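Local coordinates for twitching motility pilus retraction protein (Geobacter sulfurreducens PCA, PDB 5ZFQ) that works as a hexameric retraction ATPase motor of the type IV pilus, probably using ATP hydrolysis to withdraw the fibre in twitching motility, at residues Q346-L351 against D360-R365; Q327-M332 against P369-Q374; V140-A145 against I170-T175. All blocks are in the same frame, centred on the assembly; numbering follows the deposited sequence.

Interaction 1: residues Q346-L351 against D360-R365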
loop_
_atom_site.group_PDB
_atom_site.type_symbol
_atom_site.label_atom_id
_atom_site.label_comp_id
_atom_site.label_asym_id
_atom_site.label_seq_id
_atom_site.Cartn_x
_atom_site.Cartn_y
_atom_site.Cartn_z
ATOM N N GLN A 346 8.520 28.043 -34.764
ATOM C CA GLN A 346 7.968 28.652 -35.974
ATOM C C GLN A 346 6.784 29.533 -35.620
ATOM O O GLN A 346 6.684 30.651 -36.103
ATOM C CB GLN A 346 7.568 27.592 -37.003
ATOM C CG GLN A 346 8.770 27.002 -37.722
ATOM C CD GLN A 346 8.430 25.819 -38.613
ATOM O OE1 GLN A 346 7.507 25.053 -38.324
ATOM N NE2 GLN A 346 9.196 25.647 -39.690
ATOM N N SER A 347 5.905 29.038 -34.749
ATOM C CA SER A 347 4.746 29.801 -34.286
ATOM C C SER A 347 5.174 31.084 -33.584
ATOM O O SER A 347 4.654 32.163 -33.890
ATOM C CB SER A 347 3.876 28.960 -33.338
ATOM O OG SER A 347 2.678 29.644 -32.993
ATOM N N LEU A 348 6.104 30.963 -32.631
ATOM C CA LEU A 348 6.638 32.141 -31.933
ATOM C C LEU A 348 7.199 33.161 -32.935
ATOM O O LEU A 348 6.947 34.366 -32.828
ATOM C CB LEU A 348 7.725 31.739 -30.929
ATOM C CG LEU A 348 7.263 31.091 -29.629
ATOM C CD1 LEU A 348 8.436 30.489 -28.842
ATOM C CD2 LEU A 348 6.534 32.103 -28.807
ATOM N N PHE A 349 7.952 32.654 -33.910
ATOM C CA PHE A 349 8.568 33.490 -34.929
ATOM C C PHE A 349 7.498 34.250 -35.705
ATOM O O PHE A 349 7.704 35.387 -36.135
ATOM C CB PHE A 349 9.424 32.628 -35.869
ATOM C CG PHE A 349 9.948 33.365 -37.063
ATOM C CD1 PHE A 349 11.131 34.096 -36.981
ATOM C CD2 PHE A 349 9.262 33.328 -38.279
ATOM C CE1 PHE A 349 11.629 34.784 -38.088
ATOM C CE2 PHE A 349 9.748 34.013 -39.386
ATOM C CZ PHE A 349 10.941 34.739 -39.289
ATOM N N SER A 350 6.348 33.608 -35.867
ATOM C CA SER A 350 5.248 34.171 -36.622
ATOM C C SER A 350 4.579 35.277 -35.801
ATOM O O SER A 350 4.245 36.349 -36.322
ATOM C CB SER A 350 4.255 33.065 -37.000
ATOM O OG SER A 350 3.204 33.562 -37.805
ATOM N N LEU A 351 4.397 35.016 -34.511
ATOM C CA LEU A 351 3.813 36.012 -33.617
ATOM C C LEU A 351 4.684 37.267 -33.522
ATOM O O LEU A 351 4.166 38.381 -33.419
ATOM C CB LEU A 351 3.576 35.417 -32.227
ATOM C CG LEU A 351 2.425 34.406 -32.249
ATOM C CD1 LEU A 351 2.307 33.634 -30.932
ATOM C CD2 LEU A 351 1.114 35.123 -32.615
ATOM N N ASP A 360 11.081 39.305 -25.391
ATOM C CA ASP A 360 11.285 38.734 -24.042
ATOM C C ASP A 360 10.414 37.514 -23.820
ATOM O O ASP A 360 10.897 36.421 -23.518
ATOM C CB ASP A 360 10.972 39.741 -22.920
ATOM C CG ASP A 360 12.020 40.829 -22.789
ATOM O OD1 ASP A 360 13.092 40.700 -23.427
ATOM O OD2 ASP A 360 11.792 41.789 -22.007
ATOM N N VAL A 361 9.113 37.724 -23.961
ATOM C CA VAL A 361 8.148 36.670 -23.741
ATOM C C VAL A 361 8.396 35.520 -24.712
ATOM O O VAL A 361 8.420 34.356 -24.313
ATOM C CB VAL A 361 6.725 37.208 -23.882
ATOM C CG1 VAL A 361 5.708 36.096 -23.658
ATOM C CG2 VAL A 361 6.523 38.335 -22.885
ATOM N N ALA A 362 8.628 35.850 -25.976
ATOM C CA ALA A 362 8.907 34.820 -26.973
ATOM C C ALA A 362 10.108 33.959 -26.576
ATOM O O ALA A 362 10.013 32.738 -26.523
ATOM C CB ALA A 362 9.128 35.450 -28.349
ATOM N N MET A 363 11.223 34.609 -26.258
ATOM C CA MET A 363 12.465 33.911 -25.959
ATOM C C MET A 363 12.389 33.116 -24.660
ATOM O O MET A 363 13.080 32.106 -24.528
ATOM C CB MET A 363 13.632 34.887 -25.868
ATOM C CG MET A 363 14.074 35.575 -27.161
ATOM S SD MET A 363 14.776 34.325 -28.328
ATOM C CE MET A 363 16.174 33.669 -27.355
ATOM N N ALA A 364 11.581 33.562 -23.690
ATOM C CA ALA A 364 11.452 32.814 -22.436
ATOM C C ALA A 364 10.723 31.498 -22.691
ATOM O O ALA A 364 11.064 30.466 -22.129
ATOM C CB ALA A 364 10.717 33.633 -21.360
ATOM N N ARG A 365 9.706 31.558 -23.540
ATOM C CA ARG A 365 8.856 30.417 -23.820
ATOM C C ARG A 365 9.565 29.424 -24.703
ATOM O O ARG A 365 9.243 28.238 -24.696
ATOM C CB ARG A 365 7.553 30.879 -24.480
ATOM C CG ARG A 365 6.620 29.752 -24.846
ATOM C CD ARG A 365 6.386 28.772 -23.673
ATOM N NE ARG A 365 5.520 27.671 -24.094
ATOM C CZ ARG A 365 5.932 26.611 -24.792
ATOM N NH1 ARG A 365 7.220 26.478 -25.139
ATOM N NH2 ARG A 365 5.052 25.674 -25.134
#

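Interaction 2: residues Q327-M332 against P369-Q374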
loop_
_atom_site.group_PDB
_atom_site.type_symbol
_atom_site.label_atom_id
_atom_site.label_comp_id
_atom_site.label_asym_id
_atom_site.label_seq_id
_atom_site.Cartn_x
_atom_site.Cartn_y
_atom_site.Cartn_z
ATOM N N GLN A 327 13.743 12.818 -32.816
ATOM C CA GLN A 327 13.925 13.144 -34.230
ATOM C C GLN A 327 12.670 13.663 -34.954
ATOM O O GLN A 327 12.776 14.246 -36.035
ATOM C CB GLN A 327 14.449 11.918 -34.976
ATOM C CG GLN A 327 15.835 11.467 -34.550
ATOM C CD GLN A 327 16.467 10.553 -35.573
ATOM O OE1 GLN A 327 16.025 10.494 -36.719
ATOM N NE2 GLN A 327 17.511 9.836 -35.169
ATOM N N ILE A 328 11.496 13.443 -34.371
ATOM C CA ILE A 328 10.253 13.922 -34.952
ATOM C C ILE A 328 10.329 15.416 -35.230
ATOM O O ILE A 328 9.844 15.899 -36.258
ATOM C CB ILE A 328 9.047 13.611 -34.018
ATOM C CG1 ILE A 328 8.643 12.138 -34.141
ATOM C CG2 ILE A 328 7.842 14.508 -34.317
ATOM C CD1 ILE A 328 7.661 11.690 -33.072
ATOM N N TYR A 329 10.976 16.136 -34.320
ATOM C CA TYR A 329 11.039 17.594 -34.368
ATOM C C TYR A 329 11.602 18.116 -35.693
ATOM O O TYR A 329 11.180 19.162 -36.199
ATOM C CB TYR A 329 11.872 18.113 -33.196
ATOM C CG TYR A 329 11.831 19.614 -33.060
ATOM C CD1 TYR A 329 10.707 20.259 -32.540
ATOM C CD2 TYR A 329 12.918 20.393 -33.456
ATOM C CE1 TYR A 329 10.674 21.639 -32.420
ATOM C CE2 TYR A 329 12.892 21.765 -33.337
ATOM C CZ TYR A 329 11.773 22.386 -32.824
ATOM O OH TYR A 329 11.768 23.758 -32.715
ATOM N N SER A 330 12.551 17.366 -36.244
ATOM C CA SER A 330 13.125 17.650 -37.559
ATOM C C SER A 330 12.084 17.666 -38.677
ATOM O O SER A 330 12.063 18.576 -39.512
ATOM C CB SER A 330 14.205 16.622 -37.883
ATOM O OG SER A 330 14.594 16.701 -39.245
ATOM N N GLN A 331 11.227 16.650 -38.691
ATOM C CA GLN A 331 10.166 16.558 -39.684
ATOM C C GLN A 331 9.174 17.716 -39.560
ATOM O O GLN A 331 8.525 18.102 -40.529
ATOM C CB GLN A 331 9.447 15.218 -39.557
ATOM C CG GLN A 331 10.310 14.058 -39.973
ATOM C CD GLN A 331 10.846 14.218 -41.395
ATOM O OE1 GLN A 331 10.070 14.315 -42.358
ATOM N NE2 GLN A 331 12.181 14.252 -41.533
ATOM N N MET A 332 9.071 18.289 -38.372
ATOM C CA MET A 332 8.104 19.352 -38.166
ATOM C C MET A 332 8.613 20.697 -38.696
ATOM O O MET A 332 7.818 21.594 -39.023
ATOM C CB MET A 332 7.754 19.448 -36.684
ATOM C CG MET A 332 7.490 18.098 -36.070
ATOM S SD MET A 332 6.959 18.142 -34.358
ATOM C CE MET A 332 6.095 19.718 -34.245
ATOM N N PRO A 369 15.847 28.762 -27.704
ATOM C CA PRO A 369 16.222 30.173 -27.887
ATOM C C PRO A 369 17.220 30.391 -29.046
ATOM O O PRO A 369 16.949 31.213 -29.926
ATOM C CB PRO A 369 16.854 30.540 -26.536
ATOM C CG PRO A 369 16.215 29.683 -25.576
ATOM C CD PRO A 369 15.742 28.414 -26.277
ATOM N N ASP A 370 18.340 29.660 -29.056
ATOM C CA ASP A 370 19.338 29.771 -30.135
ATOM C C ASP A 370 18.724 29.568 -31.529
ATOM O O ASP A 370 19.013 30.327 -32.453
ATOM C CB ASP A 370 20.475 28.764 -29.930
ATOM C CG ASP A 370 21.404 29.144 -28.787
ATOM O OD1 ASP A 370 21.547 30.351 -28.493
ATOM O OD2 ASP A 370 21.981 28.227 -28.165
ATOM N N GLU A 371 17.882 28.546 -31.685
ATOM C CA GLU A 371 17.181 28.330 -32.952
ATOM C C GLU A 371 16.335 29.538 -33.347
ATOM O O GLU A 371 16.424 30.015 -34.481
ATOM C CB GLU A 371 16.300 27.083 -32.889
ATOM C CG GLU A 371 15.351 26.964 -34.074
ATOM C CD GLU A 371 14.745 25.575 -34.220
ATOM O OE1 GLU A 371 15.520 24.591 -34.267
ATOM O OE2 GLU A 371 13.496 25.463 -34.284
ATOM N N LEU A 372 15.539 30.041 -32.405
ATOM C CA LEU A 372 14.684 31.204 -32.664
ATOM C C LEU A 372 15.496 32.447 -33.056
ATOM O O LEU A 372 15.147 33.116 -34.022
ATOM C CB LEU A 372 13.796 31.514 -31.451
ATOM C CG LEU A 372 12.653 32.512 -31.704
ATOM C CD1 LEU A 372 11.763 32.008 -32.840
ATOM C CD2 LEU A 372 11.824 32.852 -30.454
ATOM N N LYS A 373 16.574 32.773 -32.339
ATOM C CA LYS A 373 17.475 33.832 -32.846
ATOM C C LYS A 373 17.939 33.565 -34.281
ATOM O O LYS A 373 17.899 34.469 -35.133
ATOM C CB LYS A 373 18.712 34.041 -31.960
ATOM C CG LYS A 373 18.462 33.946 -30.499
ATOM C CD LYS A 373 18.790 35.347 -29.952
ATOM C CE LYS A 373 18.110 35.710 -28.692
ATOM N NZ LYS A 373 16.880 36.638 -28.872
ATOM N N GLN A 374 18.348 32.327 -34.552
ATOM C CA GLN A 374 18.836 31.971 -35.880
ATOM C C GLN A 374 17.783 32.271 -36.964
ATOM O O GLN A 374 18.097 32.845 -38.025
ATOM C CB GLN A 374 19.252 30.493 -35.908
ATOM C CG GLN A 374 20.463 30.159 -36.808
ATOM C CD GLN A 374 21.669 31.066 -36.555
ATOM O OE1 GLN A 374 22.304 31.014 -35.492
ATOM N NE2 GLN A 374 21.980 31.914 -37.530
#

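Interaction 3: residues V140-A145 against I170-T175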
loop_
_atom_site.group_PDB
_atom_site.type_symbol
_atom_site.label_atom_id
_atom_site.label_comp_id
_atom_site.label_asym_id
_atom_site.label_seq_id
_atom_site.Cartn_x
_atom_site.Cartn_y
_atom_site.Cartn_z
ATOM N N VAL A 140 -4.846 24.015 -40.663
ATOM C CA VAL A 140 -4.459 22.622 -40.453
ATOM C C VAL A 140 -5.307 22.018 -39.353
ATOM O O VAL A 140 -5.570 20.817 -39.351
ATOM C CB VAL A 140 -2.959 22.475 -40.096
ATOM C CG1 VAL A 140 -2.649 23.087 -38.715
ATOM C CG2 VAL A 140 -2.534 21.009 -40.167
ATOM N N VAL A 141 -5.756 22.862 -38.429
ATOM C CA VAL A 141 -6.563 22.368 -37.319
ATOM C C VAL A 141 -7.907 21.961 -37.873
ATOM O O VAL A 141 -8.427 20.907 -37.546
ATOM C CB VAL A 141 -6.759 23.411 -36.209
ATOM C CG1 VAL A 141 -7.480 22.769 -35.042
ATOM C CG2 VAL A 141 -5.426 23.968 -35.755
ATOM N N LYS A 142 -8.447 22.814 -38.737
ATOM C CA LYS A 142 -9.698 22.537 -39.420
ATOM C C LYS A 142 -9.610 21.229 -40.206
ATOM O O LYS A 142 -10.544 20.414 -40.182
ATOM C CB LYS A 142 -10.070 23.706 -40.329
ATOM C CG LYS A 142 -11.449 23.555 -40.902
ATOM C CD LYS A 142 -12.027 24.863 -41.454
ATOM C CE LYS A 142 -10.956 25.809 -41.959
ATOM N NZ LYS A 142 -11.162 27.186 -41.424
ATOM N N GLU A 143 -8.481 21.026 -40.882
ATOM C CA GLU A 143 -8.246 19.793 -41.616
ATOM C C GLU A 143 -8.245 18.598 -40.671
ATOM O O GLU A 143 -8.745 17.521 -41.017
ATOM C CB GLU A 143 -6.918 19.851 -42.369
ATOM C CG GLU A 143 -6.918 20.775 -43.580
ATOM C CD GLU A 143 -5.561 20.830 -44.289
ATOM O OE1 GLU A 143 -4.638 20.067 -43.898
ATOM O OE2 GLU A 143 -5.433 21.642 -45.242
ATOM N N LEU A 144 -7.669 18.786 -39.485
ATOM C CA LEU A 144 -7.599 17.714 -38.494
ATOM C C LEU A 144 -8.985 17.349 -37.978
ATOM O O LEU A 144 -9.226 16.204 -37.596
ATOM C CB LEU A 144 -6.698 18.110 -37.328
ATOM C CG LEU A 144 -5.191 18.053 -37.589
ATOM C CD1 LEU A 144 -4.488 18.550 -36.364
ATOM C CD2 LEU A 144 -4.767 16.650 -37.893
ATOM N N ALA A 145 -9.894 18.323 -37.998
ATOM C CA ALA A 145 -11.266 18.146 -37.526
ATOM C C ALA A 145 -12.116 17.428 -38.558
ATOM O O ALA A 145 -13.298 17.134 -38.329
ATOM C CB ALA A 145 -11.886 19.495 -37.176
ATOM N N ILE A 170 -15.265 20.054 -32.050
ATOM C CA ILE A 170 -16.470 19.269 -31.859
ATOM C C ILE A 170 -17.659 19.928 -32.542
ATOM O O ILE A 170 -18.484 19.233 -33.163
ATOM C CB ILE A 170 -16.752 19.045 -30.361
ATOM C CG1 ILE A 170 -15.747 18.022 -29.809
ATOM C CG2 ILE A 170 -18.163 18.536 -30.145
ATOM C CD1 ILE A 170 -15.498 18.127 -28.340
ATOM N N ASP A 171 -17.733 21.256 -32.457
ATOM C CA ASP A 171 -18.787 22.004 -33.121
ATOM C C ASP A 171 -18.790 21.721 -34.618
ATOM O O ASP A 171 -19.848 21.520 -35.222
ATOM C CB ASP A 171 -18.623 23.502 -32.884
ATOM C CG ASP A 171 -19.753 24.317 -33.489
ATOM O OD1 ASP A 171 -20.944 23.950 -33.337
ATOM O OD2 ASP A 171 -19.447 25.337 -34.135
ATOM N N LYS A 172 -17.598 21.713 -35.212
ATOM C CA LYS A 172 -17.460 21.465 -36.635
ATOM C C LYS A 172 -17.909 20.041 -36.976
ATOM O O LYS A 172 -18.569 19.818 -38.002
ATOM C CB LYS A 172 -16.021 21.692 -37.083
ATOM C CG LYS A 172 -15.809 21.396 -38.565
ATOM C CD LYS A 172 -14.333 21.449 -38.962
ATOM C CE LYS A 172 -14.145 21.226 -40.464
ATOM N NZ LYS A 172 -14.774 22.295 -41.326
ATOM N N ILE A 173 -17.555 19.091 -36.111
ATOM C CA ILE A 173 -17.912 17.704 -36.301
ATOM C C ILE A 173 -19.416 17.528 -36.222
ATOM O O ILE A 173 -20.028 16.889 -37.078
ATOM C CB ILE A 173 -17.237 16.819 -35.251
ATOM C CG1 ILE A 173 -15.733 16.770 -35.499
ATOM C CG2 ILE A 173 -17.832 15.408 -35.243
ATOM C CD1 ILE A 173 -14.964 16.078 -34.399
ATOM N N ASN A 174 -19.991 18.097 -35.168
ATOM C CA ASN A 174 -21.420 18.103 -34.921
ATOM C C ASN A 174 -22.225 18.721 -36.068
ATOM O O ASN A 174 -23.398 18.359 -36.295
ATOM C CB ASN A 174 -21.673 18.869 -33.619
ATOM C CG ASN A 174 -23.128 18.858 -33.177
ATOM O OD1 ASN A 174 -23.918 18.008 -33.573
ATOM N ND2 ASN A 174 -23.482 19.827 -32.347
ATOM N N THR A 175 -21.598 19.669 -36.768
ATOM C CA THR A 175 -22.215 20.356 -37.895
ATOM C C THR A 175 -22.163 19.499 -39.167
ATOM O O THR A 175 -23.115 19.469 -39.959
ATOM C CB THR A 175 -21.529 21.732 -38.183
ATOM O OG1 THR A 175 -21.662 22.603 -37.047
ATOM C CG2 THR A 175 -22.155 22.415 -39.395
#

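Interaction 1: residues Q346-L351 against D360-R365
Leu348 makes every contact between residues 346-351 and 360-365, reaching Ala362 and Arg365 with the two methyls of its fork. The apolar part is small. Leu348 CG lies beside the backbone N and opposite the carbonyl carbon (chi1 -75°), which turns the fork toward helix 359-365. Leu348 CD2 is 4.0 Å from Ala362 CA and 4.3 Å from Ala362 CB, in ordinary van der Waals contact with a residue that presents only a methyl. Leu295 of strand 286-296 and Ile357 of the connecting loop close round the same leucine, while Leu352 against Ala362 and Met344 against Arg365 widen the contact between the helices.

The other branch meets backbone more than side chain. CD1 of Leu348 is 3.6 Å from Ala362 O, a van der Waals touch on a carbonyl that also receives a weak helical bond from Arg365 N. One turn further on, the same methyl lies loosely beside the aliphatic base of Arg365, 4.5 Å from Arg365 CG.

Polar bonds take no part across the interface. The guanidinium of Arg365 leads away from the leucine, making weak hydrogen bonds from NE to Thr293 OG1 and from NH2 to Asn257 O, while Phe284 of the second subunit packs against this side chain.

Roughly antiparallel and joined by a short linker, the two helices form an antiparallel helical hairpin in the C-terminal helical part of a secretion-type ATPase.

Interaction 2: residues Q327-M332 against P369-Q374
Similar first torsions send Tyr329 and Glu371 towards each other: each CG lies opposite its own backbone N (chi1 -172° in the tyrosine, nearly the same in the glutamate), and the glutamate stays stretched beyond CG. The result is a single hydrogen bond between the two segments, within the C-terminal helical part of this secretion-type ATPase. It links the short, weakly bonded helix 328-333, which packs on strand 303-310, to the terminal helix 369-377.

The phenol is the donor. Tyr329 OH donates a hydrogen bond to Glu371 OE2 over 2.9 Å, and the approach is from above the carboxylate plane, 38° out of it. The ring and carboxylate are turned only 25° apart, and the acid sits at the edge of the ring instead of over a face. OE2 has a second, weak donor in Asn345 ND2, at the start of helix 344-353, so this oxygen accepts from two helices, 328-333 and 344-353.

The bridge lies near the surface and buries little area; the main packing of each helix is against other partners. Around the tyrosine stand Thr343 and Glu308, while Pro369 and Leu372, on the same helix as the glutamate, rest on Met363. A phenylalanine in place of Tyr329 would probably take away the phenol donor, leaving Glu371 OE2 to the weak bond from Asn345 ND2 and its carboxylate freer to turn.

The remaining carboxylate oxygen completes the meeting: Glu371 OE1 lies in the plane of the ring, 4.0 Å from Tyr329 CE2.

Interaction 3: residues V140-A145 against I170-T175
The ammonium nitrogen NZ of Lys172 is held by two acids, a salt bridge to Glu176 OE2 and a long, weak ion pair with Glu146 OE2, while it comes to lie 3.6 Å from Lys142 CG. The chain of Lys172 gets there extended, turning only at its last torsion (chi4 63°), and passes Lys142 at about a right angle. On the way Lys172 CD lies 3.6 Å from Ala145 CB. Lys172 CE is 3.7 Å from Lys142 O.

Beside it, Ile173 brings CG1 to 3.8 Å from Ala145 O, a carbonyl that also accepts a weak hydrogen bond from Arg177 NH2. Helix 139-144 and Ala145, the residue just after it, are thus packed on the later half of helix 162-176, the helix that begins within a sequence consistent with a Walker A P-loop. Strand 150-155 connects the two helices in the chain.

Lys142, bent at its last two torsions, takes its own NZ to a salt bridge with Glu133 OE2. The two ammonium nitrogens, Lys142 NZ and Lys172 NZ, stay 6.1 Å apart. Two like charges are therefore probably tolerated in one contact because their methylene chains do the touching and each charge finds a separate acid.

Overall arrangement
Interactions 1 and 2 form one neighbourhood: their centres are about 12 Å apart, and along the chain interaction 1 is nested within the loop that interaction 2 closes. They share a packing surface, with Phe349 CB 3.9 Å from Leu372 CD1. Interaction 3 stands off, its centre about 27 Å from that of interaction 1 and 28 Å from that of interaction 2, with nearest atoms about 10 Å away in both cases. Its segment 170-175 lies on the helix that starts at the probable P-loop. The side chain of Arg365, in interaction 1, approaches that loop without touching it, so the Arg365 end of helix 359-365 probably lies near the nucleotide site.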